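Local coordinates for Alr4995 protein (Nostoc sp., PDB 6LRF) that acts as a bifunctional arginine dihydrolase and ornithine cyclodeaminase, breaking arginine down to ornithine and probably cyclising ornithine to proline, at residues B[163-168]-B[208-213]; B[170-175]-B[186-191]; B[215-220]-B[227-232]; B[66-71]-B[253-258]; B[178-183]-B[243-248]. All coordinates share one frame; numbering follows the deposited sequence.

Contact 1: B[163-168]-B[208-213]; sequences DERFYH and IAEADA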
# COMPACT_ATOMS: atom_id res chain seq x y z
N ASP B 163 -19.29 5.48 -25.94
CA ASP B 163 -19.43 6.65 -25.08
C ASP B 163 -20.89 7.13 -25.08
O ASP B 163 -21.40 7.60 -26.10
CB ASP B 163 -18.49 7.77 -25.55
CG ASP B 163 -18.39 8.93 -24.56
OD1 ASP B 163 -19.41 9.27 -23.91
OD2 ASP B 163 -17.29 9.51 -24.43
N GLU B 164 -21.54 7.03 -23.93
CA GLU B 164 -22.97 7.31 -23.83
C GLU B 164 -23.35 8.75 -24.22
O GLU B 164 -24.50 9.01 -24.57
CB GLU B 164 -23.45 7.00 -22.42
CG GLU B 164 -24.95 6.97 -22.28
CD GLU B 164 -25.41 7.04 -20.83
OE1 GLU B 164 -24.55 7.27 -19.94
OE2 GLU B 164 -26.62 6.86 -20.59
N ARG B 165 -22.39 9.67 -24.18
CA ARG B 165 -22.65 11.04 -24.62
C ARG B 165 -22.91 11.07 -26.13
O ARG B 165 -23.73 11.84 -26.62
CB ARG B 165 -21.48 11.96 -24.27
CG ARG B 165 -21.31 12.21 -22.77
CD ARG B 165 -20.03 12.97 -22.48
NE ARG B 165 -18.86 12.19 -22.86
CZ ARG B 165 -17.66 12.71 -23.14
NH1 ARG B 165 -17.47 14.02 -23.09
NH2 ARG B 165 -16.66 11.90 -23.48
N PHE B 166 -22.19 10.22 -26.86
CA PHE B 166 -22.32 10.15 -28.30
C PHE B 166 -23.06 8.86 -28.64
O PHE B 166 -22.48 7.89 -29.16
CB PHE B 166 -20.94 10.24 -28.95
CG PHE B 166 -20.14 11.41 -28.44
CD1 PHE B 166 -20.43 12.70 -28.86
CD2 PHE B 166 -19.12 11.22 -27.51
CE1 PHE B 166 -19.71 13.79 -28.37
CE2 PHE B 166 -18.39 12.30 -27.02
CZ PHE B 166 -18.68 13.59 -27.45
N TYR B 167 -24.35 8.90 -28.29
CA TYR B 167 -25.26 7.76 -28.30
C TYR B 167 -25.83 7.46 -29.70
O TYR B 167 -26.33 6.36 -29.95
CB TYR B 167 -26.40 8.01 -27.30
CG TYR B 167 -27.29 9.20 -27.64
CD1 TYR B 167 -26.88 10.50 -27.38
CD2 TYR B 167 -28.53 9.02 -28.23
CE1 TYR B 167 -27.68 11.59 -27.70
CE2 TYR B 167 -29.35 10.10 -28.56
CZ TYR B 167 -28.92 11.38 -28.29
OH TYR B 167 -29.73 12.46 -28.61
N HIS B 168 -25.77 8.45 -30.59
CA HIS B 168 -26.07 8.24 -32.01
C HIS B 168 -24.80 8.41 -32.83
O HIS B 168 -23.93 9.20 -32.48
CB HIS B 168 -27.14 9.22 -32.52
CG HIS B 168 -28.54 8.83 -32.21
ND1 HIS B 168 -29.57 9.74 -32.13
CD2 HIS B 168 -29.10 7.61 -31.98
CE1 HIS B 168 -30.70 9.11 -31.84
NE2 HIS B 168 -30.44 7.82 -31.75
N ILE B 208 -11.28 14.97 -34.52
CA ILE B 208 -11.49 16.20 -33.76
C ILE B 208 -11.28 16.03 -32.27
O ILE B 208 -11.40 14.94 -31.73
CB ILE B 208 -12.90 16.77 -33.99
CG1 ILE B 208 -13.96 15.82 -33.41
CG2 ILE B 208 -13.14 17.03 -35.46
CD1 ILE B 208 -15.32 16.45 -33.24
N ALA B 209 -10.97 17.16 -31.62
CA ALA B 209 -10.77 17.23 -30.18
C ALA B 209 -12.08 17.04 -29.43
O ALA B 209 -13.14 17.28 -29.99
CB ALA B 209 -10.15 18.57 -29.80
N GLU B 210 -11.99 16.60 -28.18
CA GLU B 210 -13.17 16.40 -27.35
C GLU B 210 -13.92 17.71 -27.12
O GLU B 210 -15.14 17.72 -26.94
CB GLU B 210 -12.80 15.78 -26.00
CG GLU B 210 -14.00 15.29 -25.19
CD GLU B 210 -13.61 14.55 -23.91
OE1 GLU B 210 -12.57 14.90 -23.30
OE2 GLU B 210 -14.34 13.60 -23.52
N ALA B 211 -13.20 18.82 -27.15
CA ALA B 211 -13.82 20.13 -26.97
C ALA B 211 -14.84 20.40 -28.07
O ALA B 211 -15.96 20.81 -27.79
CB ALA B 211 -12.76 21.22 -26.95
N ASP B 212 -14.43 20.17 -29.32
CA ASP B 212 -15.34 20.32 -30.46
C ASP B 212 -16.44 19.26 -30.46
O ASP B 212 -17.58 19.54 -30.81
CB ASP B 212 -14.56 20.25 -31.79
CG ASP B 212 -13.80 21.54 -32.09
OD1 ASP B 212 -14.45 22.54 -32.51
OD2 ASP B 212 -12.55 21.56 -31.94
N ALA B 213 -16.08 18.05 -30.05
CA ALA B 213 -17.02 16.93 -29.99
C ALA B 213 -18.22 17.19 -29.07
O ALA B 213 -19.36 16.93 -29.45
CB ALA B 213 -16.29 15.67 -29.57
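Phe166 meets Ala213 in the buried half of this contact. The rim of the ring does the touching: CZ of Phe166 lies 3.8 Å from Ala213 CB, while Phe166 CE1 comes to 3.3 Å from Ala213 O, which sits near the ring plane. The partly exposed half is ionic. Arg165 turns NH1 and NH2 end-on to one oxygen of Glu210, NH2 holding OE2 at 2.9 Å. The carboxylate plane is rotated 71° from the guanidinium. In the alpha/beta propeller expected of a guanidino-group-modifying enzyme, this salt bridge joins the loop after strand 155-160 to helix 210-213. Asp163 closes an Asx turn through OD1, which accepts from Arg165 N and NE, and its OD2 takes Arg165 NH2 at 2.6 Å. A bend at chi3 (-63°) goes with this side-on grip, and Phe166 CE2 lies 3.9 Å above the guanidinium plane of Arg165. Glu475 of the second subunit also pairs with Arg165 NH1, close to the like-charged Glu210.

Contact 2: B[170-175]-B[186-191]; sequences DTCFCP and GAFDSY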
# COMPACT_ATOMS: atom_id res chain seq x y z
N ASP B 170 -24.38 9.90 -35.63
CA ASP B 170 -24.23 11.22 -36.24
C ASP B 170 -23.79 12.31 -35.26
O ASP B 170 -23.61 13.46 -35.65
CB ASP B 170 -25.54 11.64 -36.95
CG ASP B 170 -26.67 12.02 -35.99
OD1 ASP B 170 -26.57 11.79 -34.77
OD2 ASP B 170 -27.70 12.56 -36.49
N THR B 171 -23.63 11.95 -33.99
CA THR B 171 -23.08 12.89 -33.01
C THR B 171 -21.55 12.84 -32.92
O THR B 171 -20.94 13.68 -32.26
CB THR B 171 -23.64 12.64 -31.59
OG1 THR B 171 -23.23 11.34 -31.14
CG2 THR B 171 -25.15 12.72 -31.58
N CYS B 172 -20.94 11.87 -33.59
CA CYS B 172 -19.49 11.67 -33.47
C CYS B 172 -18.86 11.21 -34.77
O CYS B 172 -17.69 10.81 -34.80
CB CYS B 172 -19.19 10.64 -32.37
SG CYS B 172 -20.04 9.01 -32.57
N PHE B 173 -19.63 11.27 -35.85
CA PHE B 173 -19.20 10.68 -37.11
C PHE B 173 -19.91 11.38 -38.27
O PHE B 173 -21.14 11.54 -38.23
CB PHE B 173 -19.52 9.18 -37.10
CG PHE B 173 -18.90 8.41 -38.21
CD1 PHE B 173 -19.59 8.23 -39.42
CD2 PHE B 173 -17.66 7.82 -38.05
CE1 PHE B 173 -19.03 7.49 -40.46
CE2 PHE B 173 -17.09 7.07 -39.08
CZ PHE B 173 -17.77 6.91 -40.29
N CYS B 174 -19.17 11.79 -39.29
CA CYS B 174 -19.76 12.62 -40.33
C CYS B 174 -19.02 12.55 -41.68
O CYS B 174 -18.07 13.31 -41.93
CB CYS B 174 -19.83 14.08 -39.87
SG CYS B 174 -20.80 15.18 -41.00
N PRO B 175 -19.47 11.63 -42.56
CA PRO B 175 -18.95 11.56 -43.92
C PRO B 175 -19.21 12.89 -44.67
O PRO B 175 -20.29 13.46 -44.57
CB PRO B 175 -19.75 10.40 -44.54
CG PRO B 175 -20.22 9.58 -43.36
CD PRO B 175 -20.49 10.60 -42.29
N GLY B 186 -12.58 8.87 -30.07
CA GLY B 186 -12.86 8.42 -28.72
C GLY B 186 -14.26 7.87 -28.53
O GLY B 186 -14.58 7.28 -27.49
N ALA B 187 -15.11 8.05 -29.53
CA ALA B 187 -16.48 7.56 -29.43
C ALA B 187 -16.60 6.08 -29.81
O ALA B 187 -17.63 5.47 -29.56
CB ALA B 187 -17.42 8.40 -30.31
N PHE B 188 -15.54 5.51 -30.39
CA PHE B 188 -15.61 4.14 -30.90
C PHE B 188 -14.67 3.15 -30.20
O PHE B 188 -13.64 3.56 -29.66
CB PHE B 188 -15.33 4.15 -32.40
CG PHE B 188 -16.28 5.01 -33.18
CD1 PHE B 188 -15.97 6.34 -33.44
CD2 PHE B 188 -17.48 4.50 -33.63
CE1 PHE B 188 -16.84 7.14 -34.16
CE2 PHE B 188 -18.36 5.30 -34.35
CZ PHE B 188 -18.04 6.62 -34.61
N ASP B 189 -15.00 1.86 -30.22
CA ASP B 189 -14.09 0.87 -29.64
C ASP B 189 -12.89 0.68 -30.58
O ASP B 189 -12.82 1.28 -31.66
CB ASP B 189 -14.82 -0.46 -29.36
CG ASP B 189 -15.21 -1.23 -30.63
OD1 ASP B 189 -14.98 -0.73 -31.76
OD2 ASP B 189 -15.77 -2.35 -30.49
N SER B 190 -11.94 -0.15 -30.18
CA SER B 190 -10.73 -0.33 -30.97
C SER B 190 -11.03 -0.99 -32.33
O SER B 190 -10.48 -0.59 -33.36
CB SER B 190 -9.71 -1.17 -30.19
OG SER B 190 -10.04 -2.55 -30.27
N TYR B 191 -11.89 -2.01 -32.32
CA TYR B 191 -12.31 -2.66 -33.56
C TYR B 191 -12.84 -1.64 -34.58
O TYR B 191 -12.50 -1.70 -35.75
CB TYR B 191 -13.38 -3.73 -33.29
CG TYR B 191 -12.93 -4.84 -32.34
CD1 TYR B 191 -12.02 -5.82 -32.76
CD2 TYR B 191 -13.41 -4.91 -31.03
CE1 TYR B 191 -11.61 -6.83 -31.90
CE2 TYR B 191 -13.01 -5.92 -30.17
CZ TYR B 191 -12.10 -6.88 -30.61
OH TYR B 191 -11.68 -7.89 -29.75
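Cys172 and Phe173 meet Ala187 and Phe188 in a buried, apolar contact at the edge of the three-stranded sheet that begins with strand 173-175, within the probable alpha/beta propeller. Cys172 carries its sulfur between the backbone N and the carbonyl carbon (chi1 55°), a placing that directs SG at both residues across the contact. SG of Cys172 lies 3.5 Å from Ala187 CB, and the methyl touches Cys172 CB just as closely. The same sulfur is 3.7 Å from Phe188 CZ; it approaches the phenyl group obliquely, 43° off the ring normal, in a sulfur-aromatic contact. Phe188 CZ is shared, for it also rests 3.7 Å from Phe173 CD2. The two phenylalanine rings meet obliquely, their planes at 74° and their centroids 5.8 Å apart. Outside the pair, Trp133 meets Phe173 edge-to-face, and Leu159 of strand 155-160 touches both phenylalanines. Strand 181-183 flanks Phe173 through Leu181 and Tyr183, and just past Phe188 the chain reaches Asp189, the N-cap of helix 190-199.

Contact 3: B[215-220]-B[227-232]; sequences NFACNT and VIMNKA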
# COMPACT_ATOMS: atom_id res chain seq x y z
N ASN B 215 -19.42 19.93 -28.32
CA ASN B 215 -20.20 20.99 -28.93
C ASN B 215 -20.95 20.50 -30.18
O ASN B 215 -21.52 21.32 -30.92
CB ASN B 215 -19.30 22.16 -29.30
CG ASN B 215 -19.10 23.11 -28.14
OD1 ASN B 215 -19.86 24.06 -27.97
ND2 ASN B 215 -18.08 22.84 -27.33
N PHE B 216 -20.93 19.18 -30.40
CA PHE B 216 -21.60 18.53 -31.53
C PHE B 216 -21.05 18.97 -32.87
O PHE B 216 -21.80 19.18 -33.82
CB PHE B 216 -23.10 18.81 -31.51
CG PHE B 216 -23.85 18.03 -30.48
CD1 PHE B 216 -24.69 16.99 -30.86
CD2 PHE B 216 -23.76 18.36 -29.13
CE1 PHE B 216 -25.41 16.26 -29.91
CE2 PHE B 216 -24.48 17.65 -28.17
CZ PHE B 216 -25.30 16.60 -28.56
N ALA B 217 -19.73 19.13 -32.95
CA ALA B 217 -19.07 19.46 -34.21
C ALA B 217 -19.35 18.42 -35.30
O ALA B 217 -19.45 18.76 -36.48
CB ALA B 217 -17.55 19.61 -33.99
N CYS B 218 -19.46 17.15 -34.91
CA CYS B 218 -19.67 16.08 -35.87
C CYS B 218 -21.09 16.07 -36.40
O CYS B 218 -21.37 15.49 -37.47
CB CYS B 218 -19.35 14.73 -35.24
SG CYS B 218 -17.59 14.49 -35.05
N ASN B 219 -21.98 16.70 -35.64
CA ASN B 219 -23.39 16.83 -35.99
C ASN B 219 -23.59 17.97 -37.00
O ASN B 219 -24.26 18.96 -36.74
CB ASN B 219 -24.22 17.07 -34.74
CG ASN B 219 -25.59 16.47 -34.83
OD1 ASN B 219 -26.60 17.19 -34.78
ND2 ASN B 219 -25.65 15.14 -34.96
N THR B 220 -23.01 17.76 -38.18
CA THR B 220 -22.86 18.79 -39.18
C THR B 220 -23.62 18.46 -40.46
O THR B 220 -23.59 17.31 -40.93
CB THR B 220 -21.37 18.97 -39.52
OG1 THR B 220 -20.76 19.77 -38.51
CG2 THR B 220 -21.19 19.63 -40.89
N VAL B 227 -20.42 23.39 -44.89
CA VAL B 227 -20.71 22.62 -43.68
C VAL B 227 -21.33 23.52 -42.63
O VAL B 227 -20.73 24.51 -42.20
CB VAL B 227 -19.44 21.92 -43.12
CG1 VAL B 227 -19.11 20.71 -43.98
CG2 VAL B 227 -18.26 22.88 -43.04
N ILE B 228 -22.56 23.20 -42.25
CA ILE B 228 -23.29 23.96 -41.25
C ILE B 228 -23.26 23.22 -39.93
O ILE B 228 -23.39 21.99 -39.89
CB ILE B 228 -24.75 24.20 -41.66
CG1 ILE B 228 -24.82 24.79 -43.07
CG2 ILE B 228 -25.43 25.12 -40.66
CD1 ILE B 228 -26.20 24.70 -43.69
N MSE B 229 -23.10 23.96 -38.84
CA MSE B 229 -23.00 23.34 -37.53
C MSE B 229 -23.21 24.33 -36.40
O MSE B 229 -23.36 25.53 -36.63
CB MSE B 229 -21.63 22.69 -37.37
CG MSE B 229 -20.50 23.53 -37.96
SE MSE B 229 -18.80 22.77 -37.44
CE MSE B 229 -19.13 22.71 -35.52
N ASN B 230 -23.18 23.82 -35.18
CA ASN B 230 -23.39 24.63 -33.99
C ASN B 230 -22.25 25.63 -33.75
O ASN B 230 -22.44 26.84 -33.89
CB ASN B 230 -23.57 23.74 -32.77
CG ASN B 230 -23.73 24.54 -31.49
OD1 ASN B 230 -24.41 25.57 -31.47
ND2 ASN B 230 -23.09 24.08 -30.42
N LYS B 231 -21.08 25.11 -33.39
CA LYS B 231 -19.94 25.94 -32.99
C LYS B 231 -18.63 25.21 -33.24
O LYS B 231 -18.44 24.09 -32.77
CB LYS B 231 -20.04 26.33 -31.50
CG LYS B 231 -20.01 27.83 -31.23
CD LYS B 231 -20.85 28.19 -29.99
CE LYS B 231 -22.34 28.33 -30.36
NZ LYS B 231 -23.22 28.75 -29.24
N ALA B 232 -17.72 25.85 -33.99
CA ALA B 232 -16.43 25.24 -34.32
C ALA B 232 -15.26 26.01 -33.71
O ALA B 232 -15.29 27.23 -33.61
CB ALA B 232 -16.26 25.15 -35.84
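Thr220, with chi1 at -80°, sets OG1 opposite its carbonyl carbon and CG2 opposite its N, so the methyl meets Val227 while the hydroxyl faces Met229, a selenomethionine. The methyl carbon CG2 of Thr220 is 3.6 Å from Val227 CB, and Thr220 OG1 is 3.3 Å from Met229 CB. A bend at chi3 (-53°) brings Met229 CE to 3.5 Å from Ala217 CA. Thr220 OG1 also donates to Ala217 O at 2.6 Å, tying the loop to itself beside the selenomethionine chain. This loop follows a Schellman motif, with Phe216 as the C-prime residue ending helix 210-213, passes an inverse gamma turn at Asn219, and leads into strand 221-223, the antiparallel partner of strand 226-229. An alanine at Thr220 removes the hydroxyl and the methyl, and would probably leave Ala217 O without this donor's hold on the loop and open a gap beside Val227. The CA of Thr220 makes a CA-H...O contact with Ile228 O, the two atoms 3.3 Å apart. At the other end, Asn230 ND2 donates to Asn215 O at 3.2 Å, almost straight (171°) and within the amide plane of Asn230, whose OD1 accepts from Leu252 N.

Contact 4: B[66-71]-B[253-258]; sequences LVFTAN and TEFLKA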
# COMPACT_ATOMS: atom_id res chain seq x y z
N LEU B 66 -39.96 15.08 -32.43
CA LEU B 66 -40.27 15.00 -33.85
C LEU B 66 -39.41 15.98 -34.66
O LEU B 66 -39.22 15.81 -35.86
CB LEU B 66 -41.76 15.27 -34.07
CG LEU B 66 -42.34 14.75 -35.39
CD1 LEU B 66 -42.61 13.26 -35.28
CD2 LEU B 66 -43.60 15.50 -35.79
N VAL B 67 -38.85 16.99 -33.99
CA VAL B 67 -37.94 17.92 -34.65
C VAL B 67 -36.65 17.24 -35.11
O VAL B 67 -35.92 17.76 -35.95
CB VAL B 67 -37.57 19.10 -33.72
CG1 VAL B 67 -38.79 19.97 -33.45
CG2 VAL B 67 -36.98 18.58 -32.41
N PHE B 68 -36.37 16.07 -34.54
CA PHE B 68 -35.13 15.36 -34.86
C PHE B 68 -35.38 14.38 -36.00
O PHE B 68 -35.38 13.15 -35.82
CB PHE B 68 -34.59 14.67 -33.61
CG PHE B 68 -34.06 15.64 -32.58
CD1 PHE B 68 -33.27 16.72 -32.97
CD2 PHE B 68 -34.37 15.49 -31.23
CE1 PHE B 68 -32.78 17.63 -32.03
CE2 PHE B 68 -33.89 16.39 -30.28
CZ PHE B 68 -33.09 17.46 -30.67
N THR B 69 -35.60 14.95 -37.18
CA THR B 69 -35.95 14.17 -38.37
C THR B 69 -34.83 13.24 -38.84
O THR B 69 -35.11 12.30 -39.57
CB THR B 69 -36.32 15.09 -39.54
OG1 THR B 69 -35.27 16.03 -39.75
CG2 THR B 69 -37.63 15.83 -39.26
N ALA B 70 -33.58 13.50 -38.43
CA ALA B 70 -32.48 12.57 -38.69
C ALA B 70 -32.89 11.14 -38.32
O ALA B 70 -32.52 10.17 -39.00
CB ALA B 70 -31.21 12.97 -37.92
N ASN B 71 -33.69 11.03 -37.27
CA ASN B 71 -34.12 9.72 -36.78
C ASN B 71 -35.41 9.21 -37.39
O ASN B 71 -35.89 8.18 -36.98
CB ASN B 71 -34.28 9.76 -35.25
CG ASN B 71 -33.06 10.34 -34.55
OD1 ASN B 71 -33.16 11.34 -33.85
ND2 ASN B 71 -31.90 9.72 -34.77
N THR B 253 -27.95 25.94 -29.29
CA THR B 253 -27.77 25.51 -27.89
C THR B 253 -29.06 24.99 -27.25
O THR B 253 -29.01 24.15 -26.35
CB THR B 253 -27.21 26.67 -27.02
OG1 THR B 253 -28.13 27.78 -27.03
CG2 THR B 253 -25.84 27.13 -27.53
N GLU B 254 -30.20 25.48 -27.70
CA GLU B 254 -31.48 25.05 -27.14
C GLU B 254 -31.80 23.60 -27.52
O GLU B 254 -32.61 22.94 -26.87
CB GLU B 254 -32.61 25.97 -27.61
CG GLU B 254 -33.74 26.14 -26.61
CD GLU B 254 -33.25 26.70 -25.28
OE1 GLU B 254 -32.24 27.44 -25.26
OE2 GLU B 254 -33.89 26.41 -24.24
N PHE B 255 -31.17 23.11 -28.58
CA PHE B 255 -31.43 21.73 -28.98
C PHE B 255 -30.34 20.83 -28.44
O PHE B 255 -30.55 19.62 -28.28
CB PHE B 255 -31.56 21.62 -30.50
CG PHE B 255 -32.79 22.29 -31.03
CD1 PHE B 255 -34.03 21.67 -30.95
CD2 PHE B 255 -32.71 23.57 -31.57
CE1 PHE B 255 -35.17 22.31 -31.43
CE2 PHE B 255 -33.85 24.21 -32.05
CZ PHE B 255 -35.08 23.57 -31.98
N LEU B 256 -29.19 21.42 -28.11
CA LEU B 256 -28.13 20.66 -27.43
C LEU B 256 -28.64 20.19 -26.07
O LEU B 256 -28.10 19.25 -25.51
CB LEU B 256 -26.86 21.50 -27.26
CG LEU B 256 -25.67 21.16 -28.16
CD1 LEU B 256 -25.87 21.72 -29.56
CD2 LEU B 256 -24.34 21.65 -27.56
N LYS B 257 -29.70 20.83 -25.57
CA LYS B 257 -30.34 20.45 -24.30
C LYS B 257 -31.08 19.12 -24.38
O LYS B 257 -31.25 18.44 -23.36
CB LYS B 257 -31.32 21.52 -23.84
CG LYS B 257 -30.68 22.87 -23.51
CD LYS B 257 -31.75 23.83 -23.01
CE LYS B 257 -31.15 25.17 -22.60
NZ LYS B 257 -32.16 26.01 -21.90
N ALA B 258 -31.54 18.75 -25.58
CA ALA B 258 -32.20 17.46 -25.78
C ALA B 258 -31.24 16.44 -26.39
O ALA B 258 -31.61 15.30 -26.64
CB ALA B 258 -33.43 17.61 -26.66
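An inverse gamma turn centred on Phe68 meets the weakly bonded helix around residues 253-256, bringing Phe68 and its neighbour Val67 against Phe255 and Ala258 in the probable alpha/beta propeller. The contact is buried and apolar. Phe68 presents its rim: CE2 touches Ala258 CB at 3.8 Å, with the methyl near the ring plane. Val67 CG2 covers one face of this same ring, 4.0 Å above the plane of Phe68 and over its centre. That valine methyl also reaches Phe255 CE1 at 4.3 Å, a looser touch, and Phe68 CZ approaches Phe255 CD1 at a similar range. Phe255 therefore borders both Val67 and Phe68, while Ala37 and Trp41 of helix 34-49 also pack against it. Just past the helix, Lys257 NZ forms a salt bridge back to Glu254 OE2, and Glu254 OE1 has a further partner in Arg36. The carbonyl O of Phe255 accepts from Ala258 N at 3.0 Å and lies 4.1 Å from Phe68 CZ, at the edge of that ring.

Contact 5: B[178-183]-B[243-248]; sequences NGYLLY and VGFQVL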
# COMPACT_ATOMS: atom_id res chain seq x y z
N ASN B 178 -16.13 14.70 -51.16
CA ASN B 178 -14.73 14.56 -51.57
C ASN B 178 -13.95 13.61 -50.66
O ASN B 178 -12.77 13.81 -50.39
CB ASN B 178 -14.07 15.95 -51.61
CG ASN B 178 -12.79 15.97 -52.40
OD1 ASN B 178 -12.62 15.20 -53.35
ND2 ASN B 178 -11.88 16.86 -52.02
N GLY B 179 -14.63 12.58 -50.16
CA GLY B 179 -14.01 11.52 -49.38
C GLY B 179 -13.64 11.82 -47.93
O GLY B 179 -13.10 10.96 -47.24
N TYR B 180 -13.93 13.03 -47.46
CA TYR B 180 -13.49 13.41 -46.12
C TYR B 180 -14.37 12.82 -45.02
O TYR B 180 -15.54 12.53 -45.23
CB TYR B 180 -13.43 14.93 -46.01
CG TYR B 180 -12.25 15.50 -46.75
CD1 TYR B 180 -12.38 15.97 -48.05
CD2 TYR B 180 -10.98 15.51 -46.17
CE1 TYR B 180 -11.29 16.47 -48.74
CE2 TYR B 180 -9.89 16.01 -46.85
CZ TYR B 180 -10.05 16.49 -48.13
OH TYR B 180 -8.95 16.98 -48.80
N LEU B 181 -13.78 12.64 -43.85
CA LEU B 181 -14.50 12.10 -42.71
C LEU B 181 -14.21 12.92 -41.47
O LEU B 181 -13.08 12.99 -41.02
CB LEU B 181 -14.14 10.64 -42.44
CG LEU B 181 -14.74 10.15 -41.12
CD1 LEU B 181 -16.27 10.09 -41.19
CD2 LEU B 181 -14.18 8.80 -40.70
N LEU B 182 -15.26 13.53 -40.93
CA LEU B 182 -15.18 14.28 -39.69
C LEU B 182 -15.68 13.39 -38.57
O LEU B 182 -16.86 13.01 -38.56
CB LEU B 182 -16.00 15.56 -39.80
CG LEU B 182 -16.07 16.47 -38.58
CD1 LEU B 182 -14.80 17.30 -38.50
CD2 LEU B 182 -17.30 17.37 -38.65
N TYR B 183 -14.81 13.03 -37.63
CA TYR B 183 -15.21 12.09 -36.60
C TYR B 183 -14.39 12.25 -35.33
O TYR B 183 -13.33 12.86 -35.33
CB TYR B 183 -15.11 10.64 -37.13
CG TYR B 183 -13.72 10.03 -37.16
CD1 TYR B 183 -13.44 8.87 -36.43
CD2 TYR B 183 -12.70 10.59 -37.90
CE1 TYR B 183 -12.17 8.29 -36.46
CE2 TYR B 183 -11.44 10.02 -37.94
CZ TYR B 183 -11.17 8.88 -37.21
OH TYR B 183 -9.91 8.33 -37.26
N VAL B 243 -8.91 22.22 -46.37
CA VAL B 243 -9.15 21.35 -47.53
C VAL B 243 -10.34 21.81 -48.37
O VAL B 243 -10.88 21.04 -49.17
CB VAL B 243 -9.37 19.86 -47.13
CG1 VAL B 243 -8.11 19.29 -46.46
CG2 VAL B 243 -10.60 19.71 -46.22
N GLY B 244 -10.75 23.06 -48.19
CA GLY B 244 -11.71 23.67 -49.09
C GLY B 244 -13.18 23.68 -48.70
O GLY B 244 -14.03 24.00 -49.53
N PHE B 245 -13.50 23.32 -47.45
CA PHE B 245 -14.87 23.42 -46.96
C PHE B 245 -15.15 24.83 -46.42
O PHE B 245 -14.30 25.42 -45.75
CB PHE B 245 -15.15 22.41 -45.84
CG PHE B 245 -15.25 20.99 -46.32
CD1 PHE B 245 -16.36 20.57 -47.05
CD2 PHE B 245 -14.26 20.07 -46.02
CE1 PHE B 245 -16.47 19.26 -47.48
CE2 PHE B 245 -14.36 18.76 -46.45
CZ PHE B 245 -15.47 18.35 -47.19
N GLN B 246 -16.34 25.36 -46.68
CA GLN B 246 -16.75 26.63 -46.10
C GLN B 246 -17.61 26.37 -44.87
O GLN B 246 -18.65 25.70 -44.95
CB GLN B 246 -17.51 27.51 -47.11
CG GLN B 246 -18.44 28.50 -46.43
CD GLN B 246 -19.16 29.46 -47.38
OE1 GLN B 246 -19.60 29.07 -48.47
NE2 GLN B 246 -19.30 30.71 -46.95
N VAL B 247 -17.18 26.90 -43.73
CA VAL B 247 -17.84 26.63 -42.47
C VAL B 247 -18.85 27.70 -42.07
O VAL B 247 -18.49 28.84 -41.79
CB VAL B 247 -16.82 26.50 -41.33
CG1 VAL B 247 -17.55 26.35 -39.99
CG2 VAL B 247 -15.89 25.31 -41.59
N LEU B 248 -20.12 27.31 -42.04
CA LEU B 248 -21.20 28.16 -41.53
C LEU B 248 -21.60 27.73 -40.13
O LEU B 248 -21.92 26.56 -39.90
CB LEU B 248 -22.43 28.09 -42.46
CG LEU B 248 -22.56 28.99 -43.69
CD1 LEU B 248 -21.26 29.10 -44.46
CD2 LEU B 248 -23.65 28.46 -44.60
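Tyr180, Val243 and Phe245 have the most surface buried here, and the tyrosine ring meets both of the others. Val243 CG2 sits over one face of the phenol ring, 4.0 Å from the centroid of Tyr180 and 19° off the normal, a CH-pi contact. The valine extends along the ring to its outer end, where Tyr180 OH lies 3.4 Å from Val243 CB. Phe245 takes the inner part: its CE2 is 3.8 Å from Tyr180 CD1. The phenyl edge points toward the tyrosine face in an offset edge-to-face pair, with planes at 80° and centroids 5.6 Å apart. Between the two apolar residues, Gly244 is the C-prime residue of a Schellman motif ending helix 234-242; at its backbone angles a CB would jam against the carbonyl O of Val243. The contact thus links the approach to strand 181-183 with the turn before strand 246-249, strands of two different sheets. A serine in place of Tyr180 would probably leave Val243 without its aromatic face and Phe245 without its ring partner. With methyls, a ring face and a ring edge doing the work and no polar bond between the segments, cohesion here rests on close fit and weak aromatic forces.

All five contacts lie in the N-terminal GME-type region, which probably carries the arginine dihydrolase activity. Along the chain, contact 4 encloses the other four, joining residues 182 apart; contact 2 is nested within the loop of contact 1 and contact 3 within that of contact 5. Contacts 1 and 2 are closest, with centres about 8 Å apart, and touch through Phe166. Contacts 2 and 5 share the sheet of strands 173-175 and 181-183, while contacts 3 and 5 share that of strands 226-229 and 246-249, so contact 5 bridges both sheets. Contacts 4 and 5 stand farthest apart, centres about 23 Å, without touching. Together they join segments far apart in sequence, and at contact 1 Arg165 also pairs with Glu475 of the second subunit.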